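Local coordinates for hydroxyethylphosphonate dioxygenase (Streptomyces albus, PDB 6B9R) that converts 2-hydroxyethylphosphonate to hydroxymethylphosphonate and formate, using molecular oxygen and a non-haem iron centre, at the interface of chains A and B. Sequence-based numbering; all coordinates share one arbitrary frame. Chains: chain A/B, Hydroxyethylphosphonate dioxygenase.

Contact 1: the interface of chains A and B. Residues chain A 31, 449-450; chain B 101-102, 111.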
# COMPACT_ATOMS: atom_id res chain seq x y z
N ASN A 31 17.09 19.89 -10.76
CA ASN A 31 16.57 20.33 -12.05
C ASN A 31 17.43 19.69 -13.14
O ASN A 31 18.30 18.86 -12.87
CB ASN A 31 16.52 21.86 -12.12
CG ASN A 31 17.88 22.51 -12.02
OD1 ASN A 31 18.91 21.85 -12.12
ND2 ASN A 31 17.88 23.83 -11.85
N TRP A 449 9.34 21.01 -11.65
CA TRP A 449 8.44 21.37 -10.56
C TRP A 449 8.27 22.87 -10.38
O TRP A 449 7.42 23.28 -9.59
CB TRP A 449 8.90 20.73 -9.24
CG TRP A 449 10.04 21.42 -8.52
CD1 TRP A 449 9.94 22.32 -7.51
CD2 TRP A 449 11.45 21.21 -8.74
NE1 TRP A 449 11.20 22.72 -7.09
CE2 TRP A 449 12.14 22.04 -7.83
CE3 TRP A 449 12.19 20.41 -9.61
CZ2 TRP A 449 13.53 22.11 -7.78
CZ3 TRP A 449 13.57 20.47 -9.56
CH2 TRP A 449 14.23 21.32 -8.65
N TYR A 450 9.04 23.70 -11.10
CA TYR A 450 8.86 25.15 -11.08
C TYR A 450 9.10 25.70 -12.47
O TYR A 450 9.60 25.00 -13.36
CB TYR A 450 9.81 25.81 -10.08
CG TYR A 450 11.25 25.71 -10.50
CD1 TYR A 450 11.97 24.54 -10.29
CD2 TYR A 450 11.90 26.78 -11.12
CE1 TYR A 450 13.30 24.43 -10.68
CE2 TYR A 450 13.23 26.68 -11.52
CZ TYR A 450 13.92 25.50 -11.30
OH TYR A 450 15.24 25.36 -11.68
OXT TYR A 450 8.79 26.85 -12.76
N ILE B 101 19.19 27.82 -6.95
CA ILE B 101 18.23 27.97 -8.02
C ILE B 101 17.85 29.43 -8.13
O ILE B 101 17.50 30.08 -7.13
CB ILE B 101 16.99 27.08 -7.80
CG1 ILE B 101 17.39 25.61 -8.00
CG2 ILE B 101 15.86 27.48 -8.75
CD1 ILE B 101 16.24 24.67 -8.32
N GLU B 102 17.93 29.96 -9.35
CA GLU B 102 17.43 31.29 -9.66
C GLU B 102 15.99 31.22 -10.15
O GLU B 102 15.61 30.29 -10.87
CB GLU B 102 18.30 31.97 -10.71
CG GLU B 102 19.70 32.30 -10.23
CD GLU B 102 20.47 33.17 -11.21
OE1 GLU B 102 20.62 32.75 -12.38
OE2 GLU B 102 20.92 34.26 -10.82
N TYR B 111 19.29 24.88 -1.80
CA TYR B 111 18.88 23.58 -1.29
C TYR B 111 20.08 22.80 -0.78
O TYR B 111 21.17 22.86 -1.36
CB TYR B 111 18.21 22.72 -2.35
CG TYR B 111 17.02 23.28 -3.08
CD1 TYR B 111 17.19 24.16 -4.13
CD2 TYR B 111 15.73 22.86 -2.77
CE1 TYR B 111 16.11 24.67 -4.82
CE2 TYR B 111 14.64 23.36 -3.46
CZ TYR B 111 14.84 24.26 -4.50
OH TYR B 111 13.78 24.77 -5.22
O HOH W 1 16.18 27.96 -12.50
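B:Ile101 points its two methyl groups at the phenol end of A:Tyr450, the last residue of chain A. Both stand on the same side of the ring plane, towards the hydroxyl end rather than over the ring centre, CD1 3.6 Å from the A:Tyr450 OH and CG2 3.8 Å from its CZ. The isoleucine has CG1 beside the backbone N (chi1 -70°), which sends CG2 and the CG1-CD1 branch forward from strand 99-103 as a fork. CD1 is shared: it also reaches the outer rim of the A:Trp449 indole, 3.8 Å from CZ2.

The two aromatic residues at this C-terminus brace one another. A:Tyr450 sets its ring edge over the indole face, with CD1 3.5 Å above the plane near its centre, so the rings are steeply tilted rather than parallel. Beyond the phenol tip, A:Asn31, in the loop just ahead of helix 32-39, donates a hydrogen bond from ND2 to the A:Tyr450 OH at 3.1 Å; it is almost straight (178° at the hydrogen) and lies in the amide plane. This link within chain A ties the tail to the N-terminal region and probably fixes the rotation of the phenol beside the isoleucine; ND2 itself also lies next to B:Ile101 CD1.

The same hydroxyl reaches chain B through water 1, which sits in the plane of the A:Tyr450 ring and bridges to the backbone carbonyl of B:Glu102. A phenylalanine in place of A:Tyr450 would probably keep much of the ring packing but leave the A:Asn31 amide without this acceptor and break the water bridge to B:Glu102.

B:Tyr111, in the neighbouring strand 106-113, belongs to the 2-hydroxyethylphosphonate pocket of chain B, so this contact probably lies against the outside of that pocket. The side chains of A:Trp449 and B:Tyr111 slide past each other in opposite directions: the B:Tyr111 OH lies at the indole edge, in its plane, 3.7 Å from A:Trp449 CZ2.

Contact 2: the interface of chains A and B. Residues chain A 211-212, 216, 220; chain B 422, 424, 427, 442.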
# COMPACT_ATOMS: atom_id res chain seq x y z
N GLU A 211 -1.70 -6.32 -0.20
CA GLU A 211 -0.79 -5.35 0.40
C GLU A 211 0.48 -5.99 0.93
O GLU A 211 1.53 -5.34 0.91
CB GLU A 211 -1.51 -4.59 1.51
CG GLU A 211 -2.58 -3.60 1.00
CD GLU A 211 -2.95 -2.49 2.00
OE1 GLU A 211 -2.06 -1.73 2.47
OE2 GLU A 211 -4.16 -2.33 2.28
N LEU A 212 0.42 -7.25 1.40
CA LEU A 212 1.62 -7.94 1.85
C LEU A 212 2.69 -8.01 0.76
O LEU A 212 3.89 -7.97 1.06
CB LEU A 212 1.29 -9.37 2.30
CG LEU A 212 1.00 -9.65 3.76
CD1 LEU A 212 0.73 -11.15 3.95
CD2 LEU A 212 2.15 -9.20 4.64
N ALA A 216 5.50 -3.36 0.45
CA ALA A 216 5.62 -3.72 1.86
C ALA A 216 6.65 -4.82 2.06
O ALA A 216 7.46 -4.76 2.99
CB ALA A 216 4.26 -4.14 2.42
N LEU A 220 10.02 -4.28 4.34
CA LEU A 220 10.19 -5.11 5.52
C LEU A 220 11.37 -6.06 5.38
O LEU A 220 12.06 -6.35 6.37
CB LEU A 220 8.91 -5.89 5.78
CG LEU A 220 7.74 -5.00 6.21
CD1 LEU A 220 6.46 -5.82 6.24
CD2 LEU A 220 8.02 -4.40 7.57
N SER B 422 5.51 1.59 3.94
CA SER B 422 4.67 0.66 3.19
C SER B 422 4.01 -0.38 4.08
O SER B 422 3.02 -0.99 3.66
CB SER B 422 5.51 -0.04 2.12
OG SER B 422 5.89 0.87 1.09
N THR B 424 1.57 -0.66 6.19
CA THR B 424 0.36 0.02 6.58
C THR B 424 -0.32 -0.77 7.69
O THR B 424 0.05 -1.90 7.98
CB THR B 424 -0.58 0.12 5.38
OG1 THR B 424 -0.86 -1.21 4.94
CG2 THR B 424 0.08 0.89 4.24
N VAL B 427 -1.16 -4.08 6.37
CA VAL B 427 -0.00 -4.97 6.34
C VAL B 427 0.25 -5.54 7.73
O VAL B 427 0.53 -6.73 7.90
CB VAL B 427 1.24 -4.23 5.81
CG1 VAL B 427 2.49 -5.06 6.07
CG2 VAL B 427 1.11 -3.92 4.31
N TYR B 442 8.48 -15.02 4.44
CA TYR B 442 7.91 -13.82 3.82
C TYR B 442 9.01 -12.85 3.43
O TYR B 442 8.98 -12.26 2.34
CB TYR B 442 6.92 -13.18 4.79
CG TYR B 442 6.48 -11.79 4.39
CD1 TYR B 442 5.83 -11.56 3.19
CD2 TYR B 442 6.70 -10.71 5.22
CE1 TYR B 442 5.42 -10.29 2.82
CE2 TYR B 442 6.29 -9.43 4.86
CZ TYR B 442 5.65 -9.24 3.66
OH TYR B 442 5.24 -7.98 3.30
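Helix 425-433 of chain B begins against a 3-10 turn (210-212) and helix 215-223 of chain A, while the short helix 439-443 of chain B closes in on the same two elements. B:Thr424 caps the first of these helices: its OG1 accepts a bond from the backbone N of B:Val427 at 3.2 Å. With OG1 placed between the backbone N and carbonyl carbon (chi1 60°), the hydroxyl can also donate across the interface to A:Glu211 OE1 at 2.8 Å. It meets the carboxylate from above its plane, 39° out of it, and the two side chains run nearly perpendicular. The helix N-terminus may favour the negative charge, but A:Glu211 is poorly ordered and the link should be read with caution.

B:Val427 supplies the apolar centre. Its CG2 packs on the A:Ala216 methyl CB, 3.7 Å away, and its CG1 lies 4.0 Å from A:Leu220 CD1. From the other flank comes the B:Tyr442 ring, with A:Leu212 CD2 3.6 Å from its CZ and A:Leu220 CD1 at its edge, 3.9 Å from CE2. The phenol also has a polar mate: B:Tyr442 OH donates to the backbone O of A:Leu212 at 2.6 Å, in the carbonyl plane and on a lone pair, with a C=O...OH angle of 135°.

About 34 Å separates the C-alpha centres of contact 1 and contact 2, and they have no residue in common. Both draw on the C-terminal part of the protein: chain A contributes its final residues to contact 1, chain B its last helices to contact 2. With the two-fold twins included, each chain makes both kinds of contact from both sides, an extensive intertwining that suggests, without proving, a dimer in solution. Contact 2 joins helical elements near the middle of the assembly, whereas contact 1 sits farther out, where the tail of one copy lies beside B:Tyr111, a residue of the other copy's substrate pocket.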